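Reticulocyte binding protein (Streptococcus agalactiae COH1, PDB 3FAW) is a cell-wall-anchored pullulanase of the alpha-amylase family that probably hydrolyses alpha-1,6 branch linkages in pullulan, glycogen and related glucans. Local coordinates at residues V269-H274 against A615-G620; G293-F298 against A370-L375; Y346-Y351 against Y392-K397; P632-K637 against Y656-H661; I698-S703 against A783-I788. All coordinates share one frame; numbering follows the deposited sequence.

The catalytic-domain barrel links most of these contacts. Interaction 1 joins its first and eighth strands. Interaction 2 packs the helix that follows the first strand and touches it directly, Phe-298 CZ lying 4.1 Å from Ala-273 CB. At the N-terminal ends of the same two strands Arg-701 of interaction 5 packs on Ala-615, its NE 3.5 Å from Ala-615 CB, and interaction 5 carries the contact on to the C-terminal domain. Interaction 3 lies in loops beyond the barrel strands, nearest atoms about 5 Å from interaction 1 without touching; the Asp-347 side chain is about 7 Å from a bound calcium ion. Interaction 4 is peripheral, its centre about 27 Å from that of interaction 1.

Interaction 1 (V269-H274 against A615-G620)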
# COMPACT_ATOMS: atom_id res chain seq x y z
N VAL A 269 3.03 -12.64 10.43
CA VAL A 269 4.38 -12.44 9.92
C VAL A 269 4.27 -12.22 8.42
O VAL A 269 4.10 -13.17 7.65
CB VAL A 269 5.30 -13.64 10.24
CG1 VAL A 269 6.71 -13.38 9.74
CG2 VAL A 269 5.30 -13.91 11.74
N ILE A 270 4.35 -10.96 8.00
CA ILE A 270 4.01 -10.55 6.64
C ILE A 270 5.25 -10.53 5.74
O ILE A 270 6.32 -10.05 6.15
CB ILE A 270 3.31 -9.16 6.63
CG1 ILE A 270 2.01 -9.22 7.43
CG2 ILE A 270 3.04 -8.68 5.20
CD1 ILE A 270 1.32 -7.86 7.62
N TYR A 271 5.09 -11.04 4.52
CA TYR A 271 6.17 -11.12 3.54
C TYR A 271 5.76 -10.32 2.30
O TYR A 271 4.80 -10.67 1.62
CB TYR A 271 6.41 -12.59 3.18
CG TYR A 271 7.59 -12.86 2.27
CD1 TYR A 271 8.88 -12.97 2.78
CD2 TYR A 271 7.41 -13.02 0.89
CE1 TYR A 271 9.96 -13.22 1.95
CE2 TYR A 271 8.48 -13.26 0.05
CZ TYR A 271 9.76 -13.37 0.58
OH TYR A 271 10.82 -13.61 -0.26
N GLU A 272 6.50 -9.24 2.01
CA GLU A 272 6.15 -8.33 0.90
C GLU A 272 6.87 -8.65 -0.41
O GLU A 272 8.08 -8.45 -0.53
CB GLU A 272 6.44 -6.87 1.30
CG GLU A 272 5.91 -5.84 0.29
CD GLU A 272 6.60 -4.49 0.38
OE1 GLU A 272 7.80 -4.44 0.70
OE2 GLU A 272 5.94 -3.46 0.11
N ALA A 273 6.11 -9.12 -1.40
CA ALA A 273 6.64 -9.48 -2.72
C ALA A 273 5.89 -8.82 -3.89
O ALA A 273 4.67 -8.59 -3.83
CB ALA A 273 6.63 -11.00 -2.89
N HIS A 274 6.63 -8.52 -4.94
CA HIS A 274 6.10 -8.09 -6.23
C HIS A 274 6.01 -9.32 -7.15
O HIS A 274 6.94 -10.13 -7.20
CB HIS A 274 7.04 -7.04 -6.82
CG HIS A 274 6.52 -6.33 -8.03
ND1 HIS A 274 6.53 -6.89 -9.29
CD2 HIS A 274 6.03 -5.08 -8.18
CE1 HIS A 274 6.05 -6.03 -10.16
NE2 HIS A 274 5.74 -4.92 -9.51
N ALA A 615 5.08 -8.40 12.79
CA ALA A 615 6.39 -8.51 12.14
C ALA A 615 6.24 -8.44 10.62
O ALA A 615 5.39 -9.10 10.04
CB ALA A 615 7.08 -9.81 12.55
N PHE A 616 7.09 -7.61 10.00
CA PHE A 616 7.06 -7.39 8.55
C PHE A 616 8.44 -7.67 7.96
O PHE A 616 9.45 -7.17 8.46
CB PHE A 616 6.67 -5.93 8.28
CG PHE A 616 6.52 -5.59 6.82
CD1 PHE A 616 5.30 -5.74 6.18
CD2 PHE A 616 7.60 -5.08 6.10
CE1 PHE A 616 5.16 -5.41 4.84
CE2 PHE A 616 7.46 -4.75 4.76
CZ PHE A 616 6.24 -4.91 4.14
N ILE A 617 8.48 -8.47 6.89
CA ILE A 617 9.72 -8.83 6.20
C ILE A 617 9.60 -8.49 4.72
O ILE A 617 8.63 -8.87 4.06
CB ILE A 617 10.04 -10.34 6.36
CG1 ILE A 617 10.24 -10.71 7.84
CG2 ILE A 617 11.27 -10.73 5.54
CD1 ILE A 617 11.46 -10.06 8.49
N HIS A 618 10.58 -7.76 4.19
CA HIS A 618 10.66 -7.48 2.76
C HIS A 618 11.17 -8.71 2.01
O HIS A 618 12.11 -9.35 2.46
CB HIS A 618 11.59 -6.29 2.50
CG HIS A 618 11.82 -5.98 1.05
ND1 HIS A 618 12.96 -5.87 0.33
CD2 HIS A 618 10.79 -5.74 0.17
CE1 HIS A 618 12.60 -5.56 -0.96
NE2 HIS A 618 11.29 -5.49 -1.03
N SER A 619 10.55 -9.04 0.88
CA SER A 619 11.02 -10.18 0.09
C SER A 619 12.49 -9.98 -0.27
O SER A 619 12.86 -8.96 -0.86
CB SER A 619 10.19 -10.36 -1.18
OG SER A 619 10.67 -11.44 -1.96
N GLY A 620 13.31 -10.96 0.11
CA GLY A 620 14.76 -10.88 -0.10
C GLY A 620 15.53 -10.45 1.13
O GLY A 620 16.75 -10.61 1.19
O HOH W 1 8.97 -6.54 -2.50
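Glu-272 reaches across to Phe-616 and His-618 of the neighbouring strand. Its CB lies 3.5 Å from Phe-616 CZ, and CG, anti to the backbone N (chi1 -171°), continues past the same atom at 4.0 Å. The carboxylate carbon CD then sits in the plane of the phenyl ring, at its edge. At the tip OE1 comes 3.3 Å from His-618 CD2, near the imidazole plane, while OE2 bonds to His-573. The two strands that carry these residues, 269-273 and 615-618, run parallel, the first and last of the eight that close the TIM barrel. Ile-270 N, Ile-617 N and Glu-272 N make the successive interstrand bonds, to Ala-615 O, Ile-270 O and Ile-617 O. On the opposite side of the sheet from Glu-272, the Tyr-271 ring has Ser-619 N over one face; Tyr-271 OH is 2.8 Å from Ser-619 OG and is also hydrogen-bonded to Glu-622. Ser-619 N, 2.9 Å from Glu-272 O, prolongs the pairing, and a water joins that carbonyl to His-618 NE2, weakly at the histidine.

Interaction 2 (G293-F298 against A370-L375)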
# COMPACT_ATOMS: atom_id res chain seq x y z
N GLY A 293 6.92 -14.13 -14.20
CA GLY A 293 6.32 -12.90 -13.70
C GLY A 293 4.80 -12.87 -13.70
O GLY A 293 4.20 -11.80 -13.74
N THR A 294 4.18 -14.05 -13.65
CA THR A 294 2.72 -14.18 -13.65
C THR A 294 2.23 -14.78 -12.33
O THR A 294 3.02 -15.33 -11.56
CB THR A 294 2.22 -15.06 -14.82
OG1 THR A 294 2.72 -16.40 -14.66
CG2 THR A 294 2.67 -14.50 -16.17
N PHE A 295 0.92 -14.68 -12.09
CA PHE A 295 0.27 -15.34 -10.94
C PHE A 295 0.54 -16.84 -10.95
O PHE A 295 0.79 -17.43 -9.89
CB PHE A 295 -1.25 -15.12 -10.96
CG PHE A 295 -1.68 -13.68 -10.81
CD1 PHE A 295 -1.21 -12.89 -9.77
CD2 PHE A 295 -2.58 -13.11 -11.71
CE1 PHE A 295 -1.60 -11.56 -9.64
CE2 PHE A 295 -2.99 -11.79 -11.58
CZ PHE A 295 -2.50 -11.02 -10.54
N ALA A 296 0.47 -17.44 -12.13
CA ALA A 296 0.65 -18.89 -12.31
C ALA A 296 2.08 -19.35 -12.00
O ALA A 296 2.27 -20.46 -11.49
CB ALA A 296 0.26 -19.29 -13.73
N ALA A 297 3.08 -18.52 -12.31
CA ALA A 297 4.47 -18.82 -11.97
C ALA A 297 4.73 -18.66 -10.47
O ALA A 297 5.41 -19.49 -9.85
CB ALA A 297 5.42 -17.92 -12.77
N PHE A 298 4.17 -17.59 -9.89
CA PHE A 298 4.30 -17.33 -8.44
C PHE A 298 3.93 -18.56 -7.61
O PHE A 298 4.62 -18.88 -6.64
CB PHE A 298 3.41 -16.14 -8.04
CG PHE A 298 3.81 -15.47 -6.74
CD1 PHE A 298 4.35 -14.19 -6.75
CD2 PHE A 298 3.62 -16.11 -5.52
CE1 PHE A 298 4.70 -13.56 -5.56
CE2 PHE A 298 3.98 -15.49 -4.32
CZ PHE A 298 4.52 -14.20 -4.35
N ALA A 370 -9.50 -15.64 -12.81
CA ALA A 370 -9.28 -17.05 -12.55
C ALA A 370 -7.84 -17.32 -12.07
O ALA A 370 -7.62 -18.14 -11.18
CB ALA A 370 -9.58 -17.87 -13.80
N GLU A 371 -6.88 -16.63 -12.66
CA GLU A 371 -5.47 -16.81 -12.32
C GLU A 371 -5.10 -16.31 -10.91
O GLU A 371 -4.30 -16.95 -10.23
CB GLU A 371 -4.58 -16.12 -13.35
CG GLU A 371 -4.59 -16.78 -14.72
CD GLU A 371 -4.03 -15.88 -15.79
OE1 GLU A 371 -4.55 -14.77 -15.98
OE2 GLU A 371 -3.05 -16.29 -16.45
N LEU A 372 -5.67 -15.18 -10.49
CA LEU A 372 -5.41 -14.67 -9.13
C LEU A 372 -6.12 -15.52 -8.08
O LEU A 372 -5.56 -15.80 -7.02
CB LEU A 372 -5.82 -13.19 -9.00
CG LEU A 372 -5.53 -12.54 -7.63
CD1 LEU A 372 -4.05 -12.67 -7.24
CD2 LEU A 372 -5.96 -11.08 -7.60
N LYS A 373 -7.35 -15.93 -8.37
CA LYS A 373 -8.08 -16.84 -7.48
C LYS A 373 -7.32 -18.16 -7.26
O LYS A 373 -7.30 -18.68 -6.15
CB LYS A 373 -9.47 -17.14 -8.04
CG LYS A 373 -10.51 -16.04 -7.82
CD LYS A 373 -11.85 -16.50 -8.36
CE LYS A 373 -12.94 -15.47 -8.21
NZ LYS A 373 -14.29 -16.12 -8.30
N GLN A 374 -6.72 -18.68 -8.32
CA GLN A 374 -5.98 -19.95 -8.25
C GLN A 374 -4.72 -19.81 -7.41
O GLN A 374 -4.44 -20.65 -6.56
CB GLN A 374 -5.63 -20.45 -9.66
CG GLN A 374 -4.98 -21.84 -9.70
CD GLN A 374 -5.91 -22.95 -9.24
OE1 GLN A 374 -5.61 -23.68 -8.29
NE2 GLN A 374 -7.05 -23.07 -9.90
N LEU A 375 -3.96 -18.74 -7.64
CA LEU A 375 -2.80 -18.42 -6.81
C LEU A 375 -3.19 -18.30 -5.33
O LEU A 375 -2.50 -18.82 -4.47
CB LEU A 375 -2.15 -17.10 -7.28
CG LEU A 375 -1.05 -16.52 -6.39
CD1 LEU A 375 0.10 -17.52 -6.25
CD2 LEU A 375 -0.55 -15.19 -6.93
O HOH W 2 -1.08 -15.91 -14.38
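Phe-295 lays its ring against the side of helix 367-381, where Glu-371, Leu-372 and Leu-375 receive it. With CG anti to the carbonyl carbon (chi1 -63°), the phenyl projects from the first turn of helix 295-298 across the other backbone, and Phe-295 CB rests 3.6 Å from Glu-371 O. Leu-372 places methyl CD1 over one face of the Phe-295 ring, displaced toward the rim and 4.0 Å from its centroid, a CH-pi contact. The Leu-375 side chain runs roughly perpendicular to that of Phe-295, its CD2 3.7 Å from Phe-295 CD1. CG of this leucine stands anti to the backbone N (chi1 172°), and Leu-375 CD1 reaches Phe-298 CD2 at 3.9 Å and also lies beside Phe-295 O. Thr-294 is the N-cap of the short helix, its OG1 accepting from Ala-297 N at 3.2 Å. Nearby a water takes the Ala-296 N-H and gives a weak bond to Glu-371 OE2; the carboxylate oxygens are also hydrogen-bonded, OE1 with Ser-359 OG and OE2 with Glu-360 N. No direct hydrogen bond joins the segments, so the short helix after the first barrel strand meets helix 367-381 through carbon packing, with water bridging the polar edge.

Interaction 3 (Y346-Y351 against Y392-K397); sequences YDPQSY and YNHTAK
Tyr-351 and Tyr-392 pack together with their CB-to-OH directions opposed, the ring centroids 4.8 Å apart and the planes inclined by 35°. Tyr-392 brings CD1 over one face of the Tyr-351 ring, toward its rim, and its CE1 lies 3.6 Å from Tyr-351 CD1. Tyr-351 has CG anti to the carbonyl carbon (chi1 -68°), which sends the phenol along the 392-395 backbone; its OH bonds to Val-391 O and has Thr-395 CG2 3.6 Å away. Tyr-392 OH is hydrogen-bonded with Ser-441 OG on helix 432-449. His-394 is the third large contributor. Pro-348 CD sits over one face of the His-394 imidazole, 4.2 Å from its centroid, a CH-pi contact. His-394 ND1 donates a hydrogen bond to Asn-393 OD1 at 2.8 Å, close to the imidazole plane but above the plane of the amide carbonyl, restraining the ring's rotation. His-394 NE2 lies 3.0 Å from a water oxygen, also in the ring plane. One backbone bond, Ala-396 N to Pro-348 O at 2.8 Å, ties the loops together. Residues 392-394 continue from strand 385-390 as the Tyr-Asn-His end of the first conserved sequence region of the alpha-amylase family, among the loops that surround the catalytic cleft.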
# COMPACT_ATOMS: atom_id res chain seq x y z
N TYR A 346 2.07 1.72 -8.60
CA TYR A 346 1.51 2.85 -7.87
C TYR A 346 1.07 3.98 -8.81
O TYR A 346 1.24 5.16 -8.51
CB TYR A 346 2.50 3.35 -6.80
CG TYR A 346 2.81 2.27 -5.78
CD1 TYR A 346 1.88 1.93 -4.81
CD2 TYR A 346 4.01 1.57 -5.82
CE1 TYR A 346 2.14 0.94 -3.88
CE2 TYR A 346 4.28 0.57 -4.90
CZ TYR A 346 3.35 0.26 -3.94
OH TYR A 346 3.62 -0.74 -3.03
N ASP A 347 0.48 3.59 -9.95
CA ASP A 347 -0.14 4.50 -10.91
C ASP A 347 -1.55 3.99 -11.22
O ASP A 347 -1.82 3.52 -12.33
CB ASP A 347 0.70 4.57 -12.19
CG ASP A 347 2.15 4.90 -11.92
OD1 ASP A 347 2.42 5.91 -11.24
OD2 ASP A 347 3.03 4.15 -12.40
N PRO A 348 -2.47 4.08 -10.24
CA PRO A 348 -3.77 3.40 -10.34
C PRO A 348 -4.68 3.82 -11.50
O PRO A 348 -4.93 5.02 -11.70
CB PRO A 348 -4.42 3.73 -9.00
CG PRO A 348 -3.28 3.98 -8.10
CD PRO A 348 -2.36 4.77 -8.95
N GLN A 349 -5.15 2.82 -12.24
CA GLN A 349 -6.16 3.02 -13.27
C GLN A 349 -7.54 2.50 -12.82
O GLN A 349 -8.56 3.15 -13.07
CB GLN A 349 -5.73 2.33 -14.56
CG GLN A 349 -6.71 2.48 -15.70
CD GLN A 349 -6.14 2.06 -17.03
OE1 GLN A 349 -6.36 2.87 -18.04
NE2 GLN A 349 -5.50 1.01 -17.14
N SER A 350 -7.56 1.34 -12.17
CA SER A 350 -8.81 0.77 -11.65
C SER A 350 -8.64 0.27 -10.22
O SER A 350 -7.53 -0.10 -9.81
CB SER A 350 -9.30 -0.38 -12.54
OG SER A 350 -10.57 -0.88 -12.11
N TYR A 351 -9.74 0.28 -9.47
CA TYR A 351 -9.75 -0.21 -8.08
C TYR A 351 -10.50 -1.53 -7.93
O TYR A 351 -10.49 -2.12 -6.85
CB TYR A 351 -10.34 0.86 -7.15
CG TYR A 351 -9.46 2.08 -7.02
CD1 TYR A 351 -8.13 1.96 -6.61
CD2 TYR A 351 -9.93 3.36 -7.33
CE1 TYR A 351 -7.30 3.06 -6.49
CE2 TYR A 351 -9.10 4.48 -7.21
CZ TYR A 351 -7.78 4.31 -6.80
OH TYR A 351 -6.95 5.40 -6.68
N TYR A 392 -5.53 3.89 -2.92
CA TYR A 392 -6.66 4.81 -3.07
C TYR A 392 -6.28 6.29 -2.90
O TYR A 392 -7.10 7.17 -3.14
CB TYR A 392 -7.76 4.46 -2.07
CG TYR A 392 -8.28 3.05 -2.23
CD1 TYR A 392 -9.18 2.73 -3.25
CD2 TYR A 392 -7.88 2.04 -1.37
CE1 TYR A 392 -9.65 1.43 -3.40
CE2 TYR A 392 -8.35 0.74 -1.51
CZ TYR A 392 -9.24 0.44 -2.53
OH TYR A 392 -9.71 -0.85 -2.68
N ASN A 393 -5.04 6.56 -2.49
CA ASN A 393 -4.62 7.93 -2.23
C ASN A 393 -4.57 8.78 -3.50
O ASN A 393 -4.88 9.97 -3.47
CB ASN A 393 -3.30 7.98 -1.45
CG ASN A 393 -2.11 7.48 -2.25
OD1 ASN A 393 -1.51 8.23 -3.00
ND2 ASN A 393 -1.76 6.20 -2.07
N HIS A 394 -4.21 8.16 -4.63
CA HIS A 394 -4.18 8.87 -5.90
C HIS A 394 -4.43 7.94 -7.08
O HIS A 394 -4.26 6.73 -6.99
CB HIS A 394 -2.85 9.63 -6.09
CG HIS A 394 -1.74 8.76 -6.59
ND1 HIS A 394 -1.06 7.88 -5.78
CD2 HIS A 394 -1.19 8.64 -7.82
CE1 HIS A 394 -0.14 7.25 -6.49
NE2 HIS A 394 -0.20 7.69 -7.73
N THR A 395 -4.85 8.55 -8.19
CA THR A 395 -5.03 7.88 -9.47
C THR A 395 -3.90 8.31 -10.39
O THR A 395 -3.22 9.30 -10.12
CB THR A 395 -6.38 8.27 -10.11
OG1 THR A 395 -6.37 9.65 -10.48
CG2 THR A 395 -7.53 8.02 -9.13
N ALA A 396 -3.70 7.58 -11.48
CA ALA A 396 -2.62 7.88 -12.43
C ALA A 396 -2.86 9.19 -13.17
O ALA A 396 -1.92 9.93 -13.45
CB ALA A 396 -2.46 6.73 -13.44
N LYS A 397 -4.12 9.46 -13.49
CA LYS A 397 -4.50 10.63 -14.28
C LYS A 397 -5.76 11.24 -13.69
O LYS A 397 -6.74 10.54 -13.48
CB LYS A 397 -4.77 10.24 -15.74
CG LYS A 397 -3.58 9.69 -16.49
CD LYS A 397 -2.51 10.74 -16.70
CE LYS A 397 -1.41 10.24 -17.63
NZ LYS A 397 -0.39 11.30 -17.89
O HOH W 3 0.87 7.77 -10.50

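Interaction 4 (P632-K637 against Y656-H661)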
# COMPACT_ATOMS: atom_id res chain seq x y z
N PRO A 632 28.00 -1.42 -17.11
CA PRO A 632 29.35 -1.01 -17.53
C PRO A 632 29.60 0.51 -17.53
O PRO A 632 30.71 0.95 -17.24
CB PRO A 632 29.45 -1.54 -18.96
CG PRO A 632 28.54 -2.70 -18.99
CD PRO A 632 27.41 -2.39 -18.05
N ASP A 633 28.56 1.29 -17.83
CA ASP A 633 28.68 2.75 -17.85
C ASP A 633 28.87 3.33 -16.44
O ASP A 633 29.32 4.47 -16.29
CB ASP A 633 27.46 3.39 -18.52
CG ASP A 633 27.31 2.97 -19.98
OD1 ASP A 633 28.34 2.74 -20.65
OD2 ASP A 633 26.16 2.88 -20.46
N TYR A 634 28.53 2.55 -15.42
CA TYR A 634 28.72 2.94 -14.03
C TYR A 634 29.62 1.95 -13.29
O TYR A 634 29.35 1.57 -12.15
CB TYR A 634 27.37 3.10 -13.34
CG TYR A 634 26.46 4.07 -14.07
CD1 TYR A 634 26.63 5.44 -13.94
CD2 TYR A 634 25.45 3.61 -14.92
CE1 TYR A 634 25.80 6.33 -14.61
CE2 TYR A 634 24.62 4.49 -15.60
CZ TYR A 634 24.81 5.85 -15.44
OH TYR A 634 23.99 6.73 -16.12
N MET A 635 30.70 1.54 -13.96
CA MET A 635 31.75 0.71 -13.35
C MET A 635 32.43 1.48 -12.22
O MET A 635 32.82 0.89 -11.21
CB MET A 635 32.78 0.30 -14.42
CG MET A 635 33.98 -0.51 -13.91
SD MET A 635 33.58 -2.20 -13.40
CE MET A 635 33.12 -2.94 -14.97
N THR A 636 32.57 2.79 -12.39
CA THR A 636 33.18 3.65 -11.38
C THR A 636 32.38 4.94 -11.24
O THR A 636 31.55 5.27 -12.10
CB THR A 636 34.65 3.99 -11.72
OG1 THR A 636 34.71 4.66 -12.98
CG2 THR A 636 35.49 2.71 -11.79
N LYS A 637 32.63 5.66 -10.15
CA LYS A 637 31.92 6.91 -9.84
C LYS A 637 31.93 7.87 -11.03
O LYS A 637 32.98 8.13 -11.60
CB LYS A 637 32.57 7.58 -8.62
CG LYS A 637 31.85 8.85 -8.14
CD LYS A 637 32.73 9.63 -7.18
CE LYS A 637 32.01 10.86 -6.63
NZ LYS A 637 31.55 11.78 -7.71
N TYR A 656 31.48 -0.94 -9.71
CA TYR A 656 30.02 -0.80 -9.60
C TYR A 656 29.59 -0.25 -8.23
O TYR A 656 29.01 -0.98 -7.43
CB TYR A 656 29.31 -2.13 -9.87
CG TYR A 656 29.62 -2.76 -11.21
CD1 TYR A 656 29.30 -2.12 -12.40
CD2 TYR A 656 30.23 -4.01 -11.28
CE1 TYR A 656 29.57 -2.71 -13.63
CE2 TYR A 656 30.51 -4.61 -12.50
CZ TYR A 656 30.18 -3.95 -13.67
OH TYR A 656 30.45 -4.54 -14.88
N PRO A 657 29.85 1.05 -7.97
CA PRO A 657 29.60 1.64 -6.65
C PRO A 657 28.17 2.14 -6.39
O PRO A 657 27.86 2.50 -5.24
CB PRO A 657 30.57 2.82 -6.63
CG PRO A 657 30.63 3.27 -8.05
CD PRO A 657 30.41 2.04 -8.90
N TYR A 658 27.32 2.16 -7.41
CA TYR A 658 25.96 2.70 -7.28
C TYR A 658 24.93 1.61 -6.97
O TYR A 658 24.93 0.54 -7.58
CB TYR A 658 25.56 3.45 -8.55
CG TYR A 658 26.36 4.71 -8.79
CD1 TYR A 658 26.06 5.89 -8.12
CD2 TYR A 658 27.42 4.73 -9.70
CE1 TYR A 658 26.79 7.06 -8.34
CE2 TYR A 658 28.16 5.89 -9.93
CZ TYR A 658 27.84 7.05 -9.24
OH TYR A 658 28.57 8.20 -9.46
N PHE A 659 24.06 1.90 -6.00
CA PHE A 659 22.99 1.01 -5.57
C PHE A 659 21.66 1.76 -5.65
O PHE A 659 21.57 2.93 -5.27
CB PHE A 659 23.22 0.53 -4.12
CG PHE A 659 24.50 -0.25 -3.92
CD1 PHE A 659 24.46 -1.61 -3.67
CD2 PHE A 659 25.74 0.38 -3.96
CE1 PHE A 659 25.63 -2.34 -3.47
CE2 PHE A 659 26.91 -0.34 -3.77
CZ PHE A 659 26.86 -1.70 -3.52
N ILE A 660 20.61 1.09 -6.14
CA ILE A 660 19.32 1.74 -6.38
C ILE A 660 18.45 1.77 -5.12
O ILE A 660 18.18 0.73 -4.53
CB ILE A 660 18.55 1.06 -7.53
CG1 ILE A 660 19.40 1.04 -8.82
CG2 ILE A 660 17.22 1.76 -7.78
CD1 ILE A 660 19.92 2.41 -9.26
N HIS A 661 18.03 2.98 -4.74
CA HIS A 661 17.17 3.18 -3.57
C HIS A 661 15.70 3.40 -3.94
O HIS A 661 14.86 3.53 -3.05
CB HIS A 661 17.68 4.35 -2.72
CG HIS A 661 17.67 5.67 -3.43
ND1 HIS A 661 18.80 6.19 -4.04
CD2 HIS A 661 16.69 6.58 -3.62
CE1 HIS A 661 18.50 7.35 -4.59
NE2 HIS A 661 17.23 7.61 -4.35
O HOH W 4 27.30 1.04 -10.28
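Met-635 lays its sulfur over the ring of Tyr-656, a residue whose backbone has positive phi (60°). Met-635 SD stands 4.0 Å from the centroid of the Tyr-656 ring, 16° off the normal and toward the rim, a Met-aromatic contact. CG is anti to the backbone N, but bends at the next two torsions fold the chain back across the ring, and Met-635 CE ends 3.4 Å from Tyr-656 CZ. In the same residues' backbone, Tyr-656 N donates to Met-635 O at 2.7 Å, approaching from above the carbonyl plane. Tyr-656 CA meanwhile points its hydrogen at Tyr-634 O, 3.5 Å away. Pro-657 follows, its CD wedged near both of these carbonyl oxygens. Tyr-658, at the start of strand 658-660, turns its ring against Tyr-634 CB and the aliphatic part of Lys-637, whose CG is 3.6 Å from Tyr-658 OH; that hydroxyl accepts a hydrogen bond from Val-638 N. A water accepts from Tyr-658 N and donates to Tyr-634 O at 2.8 Å. The loop thus meets the connection end of the 647-649/658-660 hairpin through both kinds of chemistry: direct and water-mediated bonds fix the backbones, while sulfur, aromatic and aliphatic surfaces pack around them.

Interaction 5 (I698-S703 against A783-I788); sequences ITLRRS and AGIKPI
Ile-785 presses its CG2 methyl into the surface of helix 685-703, among Thr-699, Leu-700 and Ser-703. This branch stands anti to the isoleucine's carbonyl carbon and is the tight point of the contact: it lies 3.7 Å from Leu-700 CA, 3.6 Å from Ser-703 OG and 4.0 Å from Thr-699 CG2. Ser-703 OG is turned back to its own helix, with chi1 73°, and donates to Leu-700 O at 2.6 Å; that carbonyl also accepts from Ser-703 N. The polar end of the serine is therefore satisfied within the helix even where the methyl covers it. Packing is slacker at Gly-784, whose O is 4.1 Å from Leu-700 CB, and no hydrogen bond crosses the segments. Ile-785 and Ser-703 are solvent-exposed, whereas Leu-700 is buried and also touches Ile-777 and Val-778 of strand 775-778. The Thr-699 side chain is about 4 Å from a bound calcium ion. Here a loop of the C-terminal beta domain rests on a helix that itself packs against the barrel strands, part of the junction between catalytic barrel and C domain in the alpha-amylase family.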
# COMPACT_ATOMS: atom_id res chain seq x y z
N ILE A 698 11.84 -17.12 12.39
CA ILE A 698 10.39 -17.13 12.20
C ILE A 698 9.75 -18.27 13.00
O ILE A 698 8.71 -18.08 13.63
CB ILE A 698 9.99 -17.23 10.71
CG1 ILE A 698 10.41 -15.96 9.96
CG2 ILE A 698 8.47 -17.42 10.58
CD1 ILE A 698 10.37 -16.10 8.45
N THR A 699 10.38 -19.45 12.98
CA THR A 699 9.91 -20.60 13.76
C THR A 699 9.87 -20.26 15.25
O THR A 699 8.85 -20.48 15.92
CB THR A 699 10.81 -21.83 13.56
OG1 THR A 699 10.87 -22.16 12.17
CG2 THR A 699 10.28 -23.04 14.35
N LEU A 700 10.97 -19.72 15.77
CA LEU A 700 11.03 -19.27 17.16
C LEU A 700 9.86 -18.34 17.49
O LEU A 700 9.14 -18.57 18.46
CB LEU A 700 12.36 -18.55 17.43
CG LEU A 700 12.55 -17.90 18.80
CD1 LEU A 700 12.28 -18.90 19.93
CD2 LEU A 700 13.94 -17.30 18.92
N ARG A 701 9.67 -17.31 16.67
CA ARG A 701 8.60 -16.33 16.90
C ARG A 701 7.22 -16.97 17.02
O ARG A 701 6.46 -16.64 17.92
CB ARG A 701 8.59 -15.28 15.79
CG ARG A 701 7.50 -14.23 15.97
CD ARG A 701 7.64 -13.06 15.00
NE ARG A 701 6.68 -12.01 15.30
CZ ARG A 701 6.78 -11.16 16.33
NH1 ARG A 701 7.82 -11.20 17.15
NH2 ARG A 701 5.85 -10.24 16.52
N ARG A 702 6.91 -17.90 16.11
CA ARG A 702 5.60 -18.55 16.08
C ARG A 702 5.45 -19.66 17.13
O ARG A 702 4.33 -20.10 17.42
CB ARG A 702 5.32 -19.11 14.68
CG ARG A 702 5.29 -18.03 13.60
CD ARG A 702 4.78 -18.55 12.26
NE ARG A 702 3.38 -18.96 12.33
CZ ARG A 702 2.73 -19.63 11.38
NH1 ARG A 702 3.34 -19.98 10.25
NH2 ARG A 702 1.45 -19.97 11.55
N SER A 703 6.57 -20.09 17.71
CA SER A 703 6.56 -21.17 18.70
C SER A 703 6.08 -20.73 20.08
O SER A 703 5.74 -21.58 20.91
CB SER A 703 7.96 -21.78 18.83
OG SER A 703 8.85 -20.92 19.52
N ALA A 783 19.73 -20.53 14.14
CA ALA A 783 18.57 -20.08 14.87
C ALA A 783 17.47 -21.14 14.79
O ALA A 783 17.34 -21.85 13.79
CB ALA A 783 18.08 -18.77 14.30
N GLY A 784 16.68 -21.24 15.85
CA GLY A 784 15.58 -22.20 15.91
C GLY A 784 15.03 -22.35 17.32
O GLY A 784 15.19 -21.46 18.15
N ILE A 785 14.39 -23.48 17.57
CA ILE A 785 13.78 -23.77 18.88
C ILE A 785 14.44 -24.94 19.63
O ILE A 785 14.07 -25.24 20.76
CB ILE A 785 12.25 -24.01 18.76
CG1 ILE A 785 11.94 -25.25 17.90
CG2 ILE A 785 11.57 -22.79 18.16
CD1 ILE A 785 10.47 -25.62 17.89
N LYS A 786 15.41 -25.60 19.00
CA LYS A 786 16.11 -26.74 19.60
C LYS A 786 17.37 -26.29 20.33
O LYS A 786 18.01 -25.32 19.91
CB LYS A 786 16.48 -27.78 18.54
CG LYS A 786 15.29 -28.36 17.78
CD LYS A 786 15.74 -29.18 16.58
CE LYS A 786 14.57 -29.62 15.74
NZ LYS A 786 14.99 -30.47 14.58
N PRO A 787 17.74 -26.98 21.42
CA PRO A 787 18.99 -26.65 22.11
C PRO A 787 20.23 -26.85 21.23
O PRO A 787 20.34 -27.87 20.55
CB PRO A 787 19.02 -27.63 23.30
CG PRO A 787 17.63 -28.11 23.45
CD PRO A 787 17.03 -28.08 22.09
N ILE A 788 21.12 -25.87 21.24
CA ILE A 788 22.40 -25.96 20.54
C ILE A 788 23.44 -26.51 21.53
O ILE A 788 23.72 -25.88 22.55
CB ILE A 788 22.84 -24.59 19.97
CG1 ILE A 788 21.78 -24.04 19.01
CG2 ILE A 788 24.17 -24.72 19.25
CD1 ILE A 788 21.96 -22.57 18.67